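Local coordinates for electron transfer flavoprotein, beta subunit (Thermotoga maritima, PDB 7KOE) that binds flavin-adenine dinucleotide and probably takes part in electron transfer, at residues V16-V21 / S43-D48; D49-E54 / N200-A205; L55-K60 / I85-D90; L155-V160 / V192-D197. One frame throughout, in Å; residues are numbered along the deposited sequence.

How the contacts relate
Helix 47-63 is the common element: contact 1 leads into it, contacts 2 and 3 pack loops against successive turns of it, and contact 4 reaches it through Ile195, which touches Ala52 and Leu55. Contact 4 is fully buried, a parallel strand pair held by backbone bonds and aliphatic side chains. Contact 1, partly buried and nearest the centre of the chain, is an antiparallel strand pair whose end turns polar where it meets FAD. Contact 2 lies at the surface and relies on a salt bridge and a proline, although Asp49 at its helix start also reaches FAD. Contact 3, partly buried and without the cofactor, grades from close packing at Ser57 to a long ion pair.

Contact 1 of 4, residues V16-V21 / S43-D48; sequences VCIKQV and SIINPD. With FAD (flavin-adenine dinucleotide), chain I.
Two backbone hydrogen bonds join Val21 and Ile44 as an antiparallel hydrogen-bonded pair: Val21 N donates to Ile44 O at 2.8 Å, and Ile44 N to Val21 O at 2.6 Å. Two residues away in each segment, Asn46 N donates a hydrogen bond to Lys19 O at 3.1 Å, almost along the C=O axis (173°). The Asn46 side chain, CG anti to the backbone N, carries ND2 to the FAD ribose, weakly bonded to O3B at 3.1 Å; Gln134 O and Asp49 OD2 also hold ND2. Lys19 runs extended over the N7A side of the FAD adenine, its CD 3.4 Å from N7A, and ends in a salt bridge with Asp137. An alanine here would remove the chain over the adenine and the partner of Asp137, and would probably leave the nucleotide less firmly held. Val21 CG2 lies alongside Asn46 CB at 3.7 Å. Gln20 CD rests on Ser43 CB at 3.5 Å, while Ile18 and Ile45 cross obliquely and meet tip to tip, CD1 to CD1 at 3.9 Å. Strand 13-22 and the turn between strand 43-45 and helix 47-63 thus frame the adenosine end of the FAD site in this HUP-clan flavoprotein domain.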
# COMPACT_ATOMS: atom_id res chain seq x y z
N VAL A 16 -43.97 -22.88 -10.61
CA VAL A 16 -42.83 -23.38 -9.84
C VAL A 16 -41.99 -22.18 -9.44
O VAL A 16 -41.31 -21.58 -10.27
CB VAL A 16 -42.00 -24.38 -10.64
CG1 VAL A 16 -40.98 -25.04 -9.75
CG2 VAL A 16 -42.90 -25.41 -11.24
N CYS A 17 -42.04 -21.82 -8.16
CA CYS A 17 -41.17 -20.76 -7.66
C CYS A 17 -39.79 -21.35 -7.42
O CYS A 17 -39.62 -22.17 -6.52
CB CYS A 17 -41.75 -20.16 -6.39
SG CYS A 17 -43.51 -19.81 -6.47
N ILE A 18 -38.81 -20.95 -8.23
CA ILE A 18 -37.43 -21.39 -8.06
C ILE A 18 -36.59 -20.19 -7.64
O ILE A 18 -36.94 -19.03 -7.88
CB ILE A 18 -36.86 -22.06 -9.32
CG1 ILE A 18 -36.57 -21.03 -10.41
CG2 ILE A 18 -37.79 -23.12 -9.84
CD1 ILE A 18 -35.75 -21.55 -11.53
N LYS A 19 -35.46 -20.49 -7.01
CA LYS A 19 -34.56 -19.45 -6.52
C LYS A 19 -33.16 -19.73 -7.01
O LYS A 19 -32.67 -20.86 -6.92
CB LYS A 19 -34.57 -19.39 -4.99
CG LYS A 19 -33.91 -18.15 -4.44
CD LYS A 19 -33.51 -18.35 -3.00
CE LYS A 19 -32.69 -17.19 -2.49
NZ LYS A 19 -32.04 -17.54 -1.21
N GLN A 20 -32.50 -18.70 -7.54
CA GLN A 20 -31.11 -18.82 -7.93
C GLN A 20 -30.23 -18.79 -6.70
O GLN A 20 -30.23 -17.82 -5.95
CB GLN A 20 -30.73 -17.71 -8.89
CG GLN A 20 -29.48 -18.01 -9.67
CD GLN A 20 -28.87 -16.77 -10.27
OE1 GLN A 20 -28.93 -15.69 -9.69
NE2 GLN A 20 -28.27 -16.93 -11.44
N VAL A 21 -29.47 -19.86 -6.49
CA VAL A 21 -28.71 -20.08 -5.27
C VAL A 21 -27.26 -20.27 -5.68
O VAL A 21 -27.01 -20.88 -6.73
CB VAL A 21 -29.28 -21.30 -4.51
CG1 VAL A 21 -28.38 -21.77 -3.39
CG2 VAL A 21 -30.65 -20.97 -3.96
N SER A 43 -23.91 -19.25 -9.82
CA SER A 43 -25.18 -19.48 -9.16
C SER A 43 -26.03 -20.43 -9.98
O SER A 43 -26.10 -20.33 -11.21
CB SER A 43 -25.90 -18.15 -8.95
OG SER A 43 -25.07 -17.21 -8.29
N ILE A 44 -26.69 -21.35 -9.29
CA ILE A 44 -27.43 -22.43 -9.93
C ILE A 44 -28.89 -22.35 -9.51
O ILE A 44 -29.29 -21.44 -8.78
CB ILE A 44 -26.83 -23.79 -9.57
CG1 ILE A 44 -26.52 -23.83 -8.07
CG2 ILE A 44 -25.58 -24.03 -10.35
CD1 ILE A 44 -26.24 -25.21 -7.54
N ILE A 45 -29.70 -23.30 -9.98
CA ILE A 45 -30.98 -23.54 -9.35
C ILE A 45 -30.73 -24.07 -7.94
O ILE A 45 -29.70 -24.72 -7.67
CB ILE A 45 -31.83 -24.55 -10.15
CG1 ILE A 45 -31.64 -24.35 -11.65
CG2 ILE A 45 -33.31 -24.43 -9.80
CD1 ILE A 45 -32.28 -23.14 -12.17
N ASN A 46 -31.63 -23.75 -7.03
CA ASN A 46 -31.67 -24.43 -5.76
C ASN A 46 -31.91 -25.92 -5.99
O ASN A 46 -32.83 -26.28 -6.75
CB ASN A 46 -32.77 -23.83 -4.90
CG ASN A 46 -32.84 -24.44 -3.53
OD1 ASN A 46 -31.83 -24.61 -2.87
ND2 ASN A 46 -34.05 -24.77 -3.10
N PRO A 47 -31.10 -26.81 -5.42
CA PRO A 47 -31.26 -28.25 -5.70
C PRO A 47 -32.54 -28.85 -5.17
O PRO A 47 -32.95 -29.90 -5.67
CB PRO A 47 -30.03 -28.87 -5.02
CG PRO A 47 -29.05 -27.77 -4.93
CD PRO A 47 -29.85 -26.53 -4.70
N ASP A 48 -33.19 -28.23 -4.19
CA ASP A 48 -34.55 -28.63 -3.83
C ASP A 48 -35.56 -28.25 -4.90
O ASP A 48 -36.64 -28.84 -4.95
CB ASP A 48 -34.96 -28.01 -2.50
CG ASP A 48 -34.29 -28.67 -1.30
OD1 ASP A 48 -34.04 -29.88 -1.35
OD2 ASP A 48 -34.02 -27.96 -0.31
PA FAD I . -36.67 -20.60 1.21
O1A FAD I . -36.24 -21.66 2.17
O2A FAD I . -37.85 -19.76 1.54
O5B FAD I . -36.89 -21.26 -0.23
C5B FAD I . -37.99 -22.19 -0.39
C4B FAD I . -38.45 -22.18 -1.82
O4B FAD I . -39.18 -20.96 -2.09
C3B FAD I . -37.35 -22.20 -2.89
O3B FAD I . -36.89 -23.51 -3.15
C2B FAD I . -38.12 -21.63 -4.08
O2B FAD I . -38.95 -22.59 -4.70
C1B FAD I . -38.94 -20.53 -3.41
N9A FAD I . -38.23 -19.27 -3.36
C8A FAD I . -37.32 -18.85 -2.43
N7A FAD I . -36.85 -17.65 -2.68
C5A FAD I . -37.49 -17.27 -3.86
C6A FAD I . -37.42 -16.10 -4.64
N6A FAD I . -36.64 -15.06 -4.36
N1A FAD I . -38.19 -16.06 -5.75
C2A FAD I . -38.97 -17.11 -6.04
N3A FAD I . -39.12 -18.25 -5.37
C4A FAD I . -38.34 -18.26 -4.28
N1 FAD I . -35.19 -14.17 5.42
C2 FAD I . -36.06 -14.47 6.40
O2 FAD I . -37.27 -14.35 6.23
N3 FAD I . -35.65 -14.93 7.61
C4 FAD I . -34.32 -15.11 7.90
O4 FAD I . -33.99 -15.53 9.00
C4X FAD I . -33.38 -14.80 6.90
N5 FAD I . -32.11 -14.96 7.17
C5X FAD I . -31.22 -14.65 6.18
C6 FAD I . -29.85 -14.81 6.45
C7 FAD I . -28.89 -14.51 5.51
C7M FAD I . -27.43 -14.70 5.83
C8 FAD I . -29.30 -14.03 4.24
C8M FAD I . -28.27 -13.70 3.19
C9 FAD I . -30.64 -13.87 3.97
C9A FAD I . -31.62 -14.17 4.92
N10 FAD I . -32.98 -14.02 4.68
C10 FAD I . -33.91 -14.32 5.65
C1' FAD I . -33.44 -13.52 3.37
C2' FAD I . -34.34 -14.51 2.66
O2' FAD I . -33.56 -15.57 2.11
C3' FAD I . -35.12 -13.84 1.53
O3' FAD I . -36.20 -13.11 2.09
C4' FAD I . -35.66 -14.83 0.49
O4' FAD I . -36.76 -14.26 -0.21
C5' FAD I . -36.09 -16.14 1.11
O5' FAD I . -35.16 -17.19 0.74
P FAD I . -34.88 -18.38 1.77
O1P FAD I . -33.41 -18.51 1.99
O2P FAD I . -35.76 -18.17 2.95
O3P FAD I . -35.42 -19.64 0.94

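Contact 2 of 4, residues D49-E54 / N200-A205; sequences DERALE and NKPRYA. With FAD (flavin-adenine dinucleotide), chain I.
The opening turns of helix 47-63, which present Asp49 to the ribose hydroxyls of FAD, are covered on another side by the irregular segment 200-205. Glu54 carries the polar part. Its CG is anti to the backbone N (chi1 158°) and the chain bends at chi2, bringing the carboxylate up to Arg203. Arg203 NE lies 2.8 Å from Glu54 OE1 in a salt bridge whose hydrogen bond is weak, and Arg203 NH1 makes a second weak bond to Glu54 OE2 at 3.4 Å. The backbone Arg203 N gives the one bond of the three that is not weak, to Glu54 OE1 at 3.2 Å, from above the carboxylate plane. Carboxylate and guanidinium planes are inclined by 61°, so the two groups do not meet flat. An alanine here would remove the carboxylate shared by the Arg203 guanidinium and backbone N, and would probably loosen the loop from the helix. Pro202 fills the middle: its CG touches Glu50 O at 3.6 Å, and its CD lies over one face of the Arg51 guanidinium, 3.9 Å from Arg51 NE. Arg51 NE itself bonds to Asp197 O. Asn200 lies against Arg51 and Glu54, its CG 3.6 Å from Glu54 CG. On the inner side of the helix, Ala52 and Leu53 touch Val16 of strand 13-22, and Leu53 also meets Ile45 of strand 43-45.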
# COMPACT_ATOMS: atom_id res chain seq x y z
N ASP A 49 -35.24 -27.27 -5.74
CA ASP A 49 -36.14 -26.82 -6.79
C ASP A 49 -35.94 -27.53 -8.11
O ASP A 49 -36.82 -27.47 -8.97
CB ASP A 49 -36.01 -25.32 -7.02
CG ASP A 49 -36.66 -24.52 -5.93
OD1 ASP A 49 -37.89 -24.35 -6.00
OD2 ASP A 49 -35.96 -24.07 -5.01
N GLU A 50 -34.80 -28.20 -8.31
CA GLU A 50 -34.66 -29.05 -9.48
C GLU A 50 -35.57 -30.27 -9.39
O GLU A 50 -36.02 -30.79 -10.42
CB GLU A 50 -33.21 -29.49 -9.65
CG GLU A 50 -32.29 -28.39 -10.14
CD GLU A 50 -30.82 -28.72 -9.92
OE1 GLU A 50 -30.49 -29.91 -9.80
OE2 GLU A 50 -30.00 -27.77 -9.87
N ARG A 51 -35.87 -30.72 -8.17
CA ARG A 51 -36.87 -31.77 -8.00
C ARG A 51 -38.27 -31.24 -8.21
O ARG A 51 -39.16 -31.98 -8.64
CB ARG A 51 -36.74 -32.39 -6.61
CG ARG A 51 -35.32 -32.53 -6.11
CD ARG A 51 -34.55 -33.53 -6.93
NE ARG A 51 -33.41 -34.09 -6.22
CZ ARG A 51 -32.21 -33.52 -6.16
NH1 ARG A 51 -32.00 -32.36 -6.77
NH2 ARG A 51 -31.23 -34.11 -5.49
N ALA A 52 -38.49 -29.96 -7.91
CA ALA A 52 -39.79 -29.35 -8.17
C ALA A 52 -40.00 -29.12 -9.66
O ALA A 52 -41.13 -29.26 -10.15
CB ALA A 52 -39.91 -28.03 -7.41
N LEU A 53 -38.94 -28.77 -10.38
CA LEU A 53 -39.05 -28.58 -11.82
C LEU A 53 -39.21 -29.91 -12.55
O LEU A 53 -39.88 -29.97 -13.58
CB LEU A 53 -37.83 -27.84 -12.36
CG LEU A 53 -37.67 -26.39 -11.94
CD1 LEU A 53 -36.26 -25.93 -12.21
CD2 LEU A 53 -38.66 -25.54 -12.66
N GLU A 54 -38.58 -30.97 -12.05
CA GLU A 54 -38.70 -32.27 -12.69
C GLU A 54 -40.09 -32.86 -12.45
O GLU A 54 -40.65 -33.50 -13.35
CB GLU A 54 -37.60 -33.20 -12.18
CG GLU A 54 -37.84 -34.69 -12.33
CD GLU A 54 -37.94 -35.16 -13.76
OE1 GLU A 54 -37.33 -34.52 -14.65
OE2 GLU A 54 -38.61 -36.18 -14.01
N ASN A 200 -37.68 -37.16 -6.58
CA ASN A 200 -37.24 -37.77 -7.82
C ASN A 200 -35.79 -37.39 -8.05
O ASN A 200 -35.15 -36.76 -7.21
CB ASN A 200 -38.17 -37.36 -8.97
CG ASN A 200 -38.48 -35.87 -8.98
OD1 ASN A 200 -37.75 -35.06 -8.42
ND2 ASN A 200 -39.60 -35.51 -9.59
N LYS A 201 -35.26 -37.79 -9.20
CA LYS A 201 -33.98 -37.31 -9.66
C LYS A 201 -34.20 -36.56 -10.96
O LYS A 201 -34.87 -37.08 -11.86
CB LYS A 201 -32.99 -38.46 -9.86
CG LYS A 201 -32.57 -39.10 -8.55
CD LYS A 201 -31.43 -40.08 -8.73
CE LYS A 201 -31.90 -41.38 -9.34
NZ LYS A 201 -30.80 -42.38 -9.40
N PRO A 202 -33.69 -35.34 -11.09
CA PRO A 202 -34.02 -34.51 -12.26
C PRO A 202 -33.40 -35.05 -13.53
O PRO A 202 -32.31 -35.64 -13.52
CB PRO A 202 -33.44 -33.14 -11.89
CG PRO A 202 -33.27 -33.18 -10.42
CD PRO A 202 -32.91 -34.58 -10.10
N ARG A 203 -34.12 -34.85 -14.63
CA ARG A 203 -33.75 -35.47 -15.89
C ARG A 203 -32.55 -34.78 -16.51
O ARG A 203 -32.27 -33.60 -16.25
CB ARG A 203 -34.93 -35.44 -16.86
CG ARG A 203 -35.35 -34.04 -17.26
CD ARG A 203 -36.61 -34.05 -18.07
NE ARG A 203 -37.66 -34.82 -17.42
CZ ARG A 203 -38.94 -34.80 -17.78
NH1 ARG A 203 -39.83 -35.53 -17.13
NH2 ARG A 203 -39.33 -34.03 -18.79
N TYR A 204 -31.82 -35.53 -17.32
CA TYR A 204 -30.88 -34.95 -18.26
C TYR A 204 -31.69 -34.37 -19.41
O TYR A 204 -32.37 -35.12 -20.12
CB TYR A 204 -29.90 -36.00 -18.75
CG TYR A 204 -28.56 -35.45 -19.15
CD1 TYR A 204 -27.82 -34.65 -18.28
CD2 TYR A 204 -28.02 -35.73 -20.39
CE1 TYR A 204 -26.60 -34.15 -18.65
CE2 TYR A 204 -26.80 -35.23 -20.76
CZ TYR A 204 -26.10 -34.45 -19.89
OH TYR A 204 -24.88 -33.96 -20.28
N ALA A 205 -31.65 -33.05 -19.57
CA ALA A 205 -32.52 -32.37 -20.52
C ALA A 205 -32.14 -32.70 -21.95
O ALA A 205 -30.96 -32.84 -22.28
CB ALA A 205 -32.45 -30.87 -20.31
PA FAD I . -36.67 -20.60 1.21
O1A FAD I . -36.24 -21.66 2.17
O2A FAD I . -37.85 -19.76 1.54
O5B FAD I . -36.89 -21.26 -0.23
C5B FAD I . -37.99 -22.19 -0.39
C4B FAD I . -38.45 -22.18 -1.82
O4B FAD I . -39.18 -20.96 -2.09
C3B FAD I . -37.35 -22.20 -2.89
O3B FAD I . -36.89 -23.51 -3.15
C2B FAD I . -38.12 -21.63 -4.08
O2B FAD I . -38.95 -22.59 -4.70
C1B FAD I . -38.94 -20.53 -3.41
N9A FAD I . -38.23 -19.27 -3.36
C8A FAD I . -37.32 -18.85 -2.43
N7A FAD I . -36.85 -17.65 -2.68
C5A FAD I . -37.49 -17.27 -3.86
C6A FAD I . -37.42 -16.10 -4.64
N6A FAD I . -36.64 -15.06 -4.36
N1A FAD I . -38.19 -16.06 -5.75
C2A FAD I . -38.97 -17.11 -6.04
N3A FAD I . -39.12 -18.25 -5.37
C4A FAD I . -38.34 -18.26 -4.28
N1 FAD I . -35.19 -14.17 5.42
C2 FAD I . -36.06 -14.47 6.40
O2 FAD I . -37.27 -14.35 6.23
N3 FAD I . -35.65 -14.93 7.61
C4 FAD I . -34.32 -15.11 7.90
O4 FAD I . -33.99 -15.53 9.00
C4X FAD I . -33.38 -14.80 6.90
N5 FAD I . -32.11 -14.96 7.17
C5X FAD I . -31.22 -14.65 6.18
C6 FAD I . -29.85 -14.81 6.45
C7 FAD I . -28.89 -14.51 5.51
C7M FAD I . -27.43 -14.70 5.83
C8 FAD I . -29.30 -14.03 4.24
C8M FAD I . -28.27 -13.70 3.19
C9 FAD I . -30.64 -13.87 3.97
C9A FAD I . -31.62 -14.17 4.92
N10 FAD I . -32.98 -14.02 4.68
C10 FAD I . -33.91 -14.32 5.65
C1' FAD I . -33.44 -13.52 3.37
C2' FAD I . -34.34 -14.51 2.66
O2' FAD I . -33.56 -15.57 2.11
C3' FAD I . -35.12 -13.84 1.53
O3' FAD I . -36.20 -13.11 2.09
C4' FAD I . -35.66 -14.83 0.49
O4' FAD I . -36.76 -14.26 -0.21
C5' FAD I . -36.09 -16.14 1.11
O5' FAD I . -35.16 -17.19 0.74
P FAD I . -34.88 -18.38 1.77
O1P FAD I . -33.41 -18.51 1.99
O2P FAD I . -35.76 -18.17 2.95
O3P FAD I . -35.42 -19.64 0.94

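Contact 3 of 4, residues L55-K60 / I85-D90; sequences LASQLK and IAFGLD
Ser57 and Gly88 form the close part of this contact, where a helix flank and a turn come together with their CA atoms 6.1 Å apart. Ser57 CB abuts Phe87 O at 3.3 Å. Its OG, placed between the backbone N and the carbonyl carbon (chi1 64°), turns back to its own helix and bonds to Glu54 O. The type I turn from Ile85 to Gly88 is closed by Gly88 N to Ile85 O at 3.0 Å, and Gly88 then leaves helical geometry with a positive phi of 108°. A side chain there would point at the helix and press on the carbonyl O of Phe87, so the position suits a residue without one. Leu89 CD1 fills in behind, near Ser57 N at 4.4 Å. The partly exposed side is held by Lys60, whose chain runs extended as far as CE and then bends at chi4, laying CE 3.3 Å from both Gly88 O and Asp90 OD1. Its charged tip is the loose part, NZ making a weak hydrogen bond of 3.4 Å to Gly88 O and a long salt bridge of 3.8 Å to Asp90 OD1. The loop completes a beta-alpha-beta crossover from strand 66-72 through helix 78-85 to the parallel strand 91-95. Helix 47-63 and this loop both meet strand 66-72: Ala56 and Leu89 touch Val67, and Asp90 is bonded to Val67 through the backbone.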
# COMPACT_ATOMS: atom_id res chain seq x y z
N LEU A 55 -40.66 -32.62 -11.27
CA LEU A 55 -42.05 -33.01 -11.02
C LEU A 55 -43.01 -32.24 -11.90
O LEU A 55 -44.01 -32.79 -12.38
CB LEU A 55 -42.39 -32.81 -9.54
CG LEU A 55 -43.84 -33.04 -9.13
CD1 LEU A 55 -44.19 -34.50 -9.23
CD2 LEU A 55 -44.08 -32.52 -7.73
N ALA A 56 -42.72 -30.96 -12.13
CA ALA A 56 -43.56 -30.15 -13.00
C ALA A 56 -43.47 -30.59 -14.45
O ALA A 56 -44.46 -30.52 -15.19
CB ALA A 56 -43.16 -28.69 -12.86
N SER A 57 -42.29 -31.03 -14.88
CA SER A 57 -42.17 -31.57 -16.23
C SER A 57 -42.82 -32.94 -16.34
O SER A 57 -43.28 -33.32 -17.42
CB SER A 57 -40.70 -31.65 -16.63
OG SER A 57 -40.01 -32.56 -15.80
N GLN A 58 -42.87 -33.69 -15.24
CA GLN A 58 -43.64 -34.93 -15.22
C GLN A 58 -45.13 -34.65 -15.26
O GLN A 58 -45.89 -35.38 -15.90
CB GLN A 58 -43.30 -35.75 -13.99
CG GLN A 58 -41.97 -36.46 -14.06
CD GLN A 58 -41.52 -36.95 -12.71
OE1 GLN A 58 -42.22 -36.79 -11.71
NE2 GLN A 58 -40.34 -37.57 -12.66
N LEU A 59 -45.57 -33.58 -14.58
CA LEU A 59 -46.96 -33.16 -14.62
C LEU A 59 -47.36 -32.57 -15.96
O LEU A 59 -48.56 -32.47 -16.24
CB LEU A 59 -47.22 -32.13 -13.52
CG LEU A 59 -47.92 -32.58 -12.25
CD1 LEU A 59 -47.12 -33.66 -11.54
CD2 LEU A 59 -48.09 -31.39 -11.35
N LYS A 60 -46.40 -32.17 -16.78
CA LYS A 60 -46.67 -31.61 -18.09
C LYS A 60 -46.78 -32.67 -19.17
O LYS A 60 -47.55 -32.50 -20.12
CB LYS A 60 -45.58 -30.60 -18.46
CG LYS A 60 -45.96 -29.67 -19.58
CD LYS A 60 -45.00 -28.52 -19.67
CE LYS A 60 -45.24 -27.74 -20.94
NZ LYS A 60 -45.05 -28.59 -22.14
N ILE A 85 -36.50 -23.70 -18.17
CA ILE A 85 -37.17 -23.99 -19.43
C ILE A 85 -36.54 -25.21 -20.11
O ILE A 85 -37.20 -25.87 -20.92
CB ILE A 85 -37.14 -22.72 -20.31
CG1 ILE A 85 -37.71 -21.55 -19.52
CG2 ILE A 85 -37.99 -22.86 -21.55
CD1 ILE A 85 -39.14 -21.75 -19.07
N ALA A 86 -35.31 -25.55 -19.75
CA ALA A 86 -34.67 -26.76 -20.26
C ALA A 86 -35.36 -28.03 -19.80
O ALA A 86 -35.21 -29.07 -20.44
CB ALA A 86 -33.20 -26.79 -19.83
N PHE A 87 -36.13 -27.98 -18.71
CA PHE A 87 -36.93 -29.11 -18.27
C PHE A 87 -38.13 -29.37 -19.17
O PHE A 87 -38.74 -30.44 -19.05
CB PHE A 87 -37.42 -28.88 -16.85
CG PHE A 87 -36.39 -29.17 -15.80
CD1 PHE A 87 -36.28 -30.44 -15.28
CD2 PHE A 87 -35.55 -28.18 -15.35
CE1 PHE A 87 -35.33 -30.71 -14.31
CE2 PHE A 87 -34.61 -28.45 -14.39
CZ PHE A 87 -34.50 -29.72 -13.87
N GLY A 88 -38.48 -28.45 -20.05
CA GLY A 88 -39.63 -28.59 -20.91
C GLY A 88 -40.79 -27.71 -20.55
O GLY A 88 -41.90 -27.95 -21.05
N LEU A 89 -40.58 -26.69 -19.73
CA LEU A 89 -41.65 -25.88 -19.19
C LEU A 89 -42.12 -24.87 -20.23
O LEU A 89 -41.44 -24.60 -21.22
CB LEU A 89 -41.17 -25.16 -17.93
CG LEU A 89 -41.39 -25.84 -16.58
CD1 LEU A 89 -40.71 -27.18 -16.44
CD2 LEU A 89 -40.92 -24.91 -15.51
N ASP A 90 -43.30 -24.30 -19.99
CA ASP A 90 -43.86 -23.37 -20.96
C ASP A 90 -43.23 -21.99 -20.86
O ASP A 90 -42.57 -21.53 -21.80
CB ASP A 90 -45.38 -23.26 -20.80
CG ASP A 90 -46.12 -24.38 -21.49
OD1 ASP A 90 -45.61 -24.88 -22.51
OD2 ASP A 90 -47.21 -24.76 -21.01

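Contact 4 of 4, residues L155-V160 / V192-D197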
# COMPACT_ATOMS: atom_id res chain seq x y z
N LEU A 155 -51.33 -26.47 2.18
CA LEU A 155 -49.88 -26.60 2.24
C LEU A 155 -49.52 -28.06 2.44
O LEU A 155 -49.71 -28.61 3.53
CB LEU A 155 -49.29 -25.75 3.36
CG LEU A 155 -47.78 -25.91 3.48
CD1 LEU A 155 -47.09 -25.31 2.29
CD2 LEU A 155 -47.30 -25.28 4.75
N GLY A 156 -49.00 -28.70 1.41
CA GLY A 156 -48.35 -29.97 1.60
C GLY A 156 -46.85 -29.80 1.54
O GLY A 156 -46.28 -29.72 0.46
N ALA A 157 -46.21 -29.75 2.70
CA ALA A 157 -44.78 -29.49 2.76
C ALA A 157 -44.02 -30.79 2.96
O ALA A 157 -44.57 -31.79 3.41
CB ALA A 157 -44.46 -28.50 3.87
N TYR A 158 -42.73 -30.75 2.59
CA TYR A 158 -41.78 -31.87 2.72
C TYR A 158 -42.27 -33.11 1.97
O TYR A 158 -42.31 -34.21 2.51
CB TYR A 158 -41.49 -32.19 4.18
CG TYR A 158 -41.23 -30.98 5.02
CD1 TYR A 158 -40.01 -30.34 4.98
CD2 TYR A 158 -42.21 -30.46 5.85
CE1 TYR A 158 -39.77 -29.22 5.74
CE2 TYR A 158 -41.99 -29.34 6.61
CZ TYR A 158 -40.76 -28.73 6.56
OH TYR A 158 -40.51 -27.61 7.31
N VAL A 159 -42.61 -32.92 0.70
CA VAL A 159 -43.17 -34.00 -0.11
C VAL A 159 -42.06 -34.97 -0.50
O VAL A 159 -41.03 -34.56 -1.04
CB VAL A 159 -43.87 -33.43 -1.34
CG1 VAL A 159 -44.55 -34.52 -2.11
CG2 VAL A 159 -44.86 -32.39 -0.92
N VAL A 160 -42.28 -36.25 -0.23
CA VAL A 160 -41.35 -37.29 -0.63
C VAL A 160 -41.91 -38.15 -1.77
O VAL A 160 -41.14 -38.61 -2.62
CB VAL A 160 -40.96 -38.16 0.58
CG1 VAL A 160 -39.79 -39.08 0.26
CG2 VAL A 160 -40.59 -37.28 1.73
N VAL A 192 -50.26 -25.83 -2.45
CA VAL A 192 -48.89 -25.33 -2.55
C VAL A 192 -47.99 -26.43 -2.02
O VAL A 192 -47.90 -26.65 -0.81
CB VAL A 192 -48.69 -24.02 -1.78
CG1 VAL A 192 -47.23 -23.61 -1.79
CG2 VAL A 192 -49.54 -22.93 -2.39
N LEU A 193 -47.34 -27.15 -2.93
CA LEU A 193 -46.42 -28.19 -2.51
C LEU A 193 -45.08 -27.59 -2.13
O LEU A 193 -44.80 -26.42 -2.35
CB LEU A 193 -46.25 -29.23 -3.61
CG LEU A 193 -47.44 -30.16 -3.82
CD1 LEU A 193 -47.12 -31.21 -4.86
CD2 LEU A 193 -47.78 -30.81 -2.53
N THR A 194 -44.24 -28.43 -1.53
CA THR A 194 -42.91 -28.01 -1.08
C THR A 194 -42.05 -29.26 -1.12
O THR A 194 -42.19 -30.15 -0.28
CB THR A 194 -42.98 -27.39 0.31
OG1 THR A 194 -43.67 -26.13 0.24
CG2 THR A 194 -41.62 -27.15 0.88
N ILE A 195 -41.18 -29.33 -2.12
CA ILE A 195 -40.57 -30.58 -2.56
C ILE A 195 -39.19 -30.74 -1.94
O ILE A 195 -38.42 -29.78 -1.86
CB ILE A 195 -40.50 -30.62 -4.10
CG1 ILE A 195 -41.81 -30.14 -4.71
CG2 ILE A 195 -40.17 -32.00 -4.58
CD1 ILE A 195 -42.98 -31.04 -4.45
N THR A 196 -38.88 -31.95 -1.50
CA THR A 196 -37.56 -32.29 -0.98
C THR A 196 -36.67 -32.83 -2.09
O THR A 196 -37.04 -32.88 -3.26
CB THR A 196 -37.67 -33.30 0.14
OG1 THR A 196 -38.32 -34.48 -0.34
CG2 THR A 196 -38.46 -32.74 1.29
N ASP A 197 -35.46 -33.26 -1.71
CA ASP A 197 -34.56 -33.91 -2.65
C ASP A 197 -34.99 -35.32 -2.99
O ASP A 197 -34.66 -35.83 -4.07
CB ASP A 197 -33.14 -33.97 -2.09
CG ASP A 197 -32.60 -32.61 -1.70
OD1 ASP A 197 -32.53 -32.33 -0.49
OD2 ASP A 197 -32.23 -31.83 -2.60
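Val159 O is held by two donors from one residue: Thr196 OG1 at 2.8 Å, reaching it from above the carbonyl plane, and Thr196 N in a weak bond at 3.4 Å. The hydroxyl is set for this by a chi1 of 59°, between the backbone N and the carbonyl carbon. Val159 N donates almost straight (172°) to Thr194 O at 3.0 Å, and Gly156 N bonds to Val192 O at 3.2 Å. Between the parallel pairs Gly156-Leu193 and Val159-Ile195 the register slips by one residue, a beta bulge, where Tyr158 has left-handed backbone angles. Thr194 lies across the bulge with CB 3.7 Å from Ala157 CA, while its hydroxyl turns to Thr131 of strand 128-132. On the face shared by Leu193, Val159 and Ile195, Val159 CG2 meets Leu193 CD2 at 3.7 Å, the two side chains crossing at about a right angle; Val159 CB touches Ile195 CD1 at 4.0 Å. On the Leu155 and Val192 face, helix 143-150 packs over both residues. With no ion pair across it, this buried contact is held by backbone bonds and aliphatic contacts, the Thr196 hydroxyl adding a side-chain bond to the backbone just past the bulge.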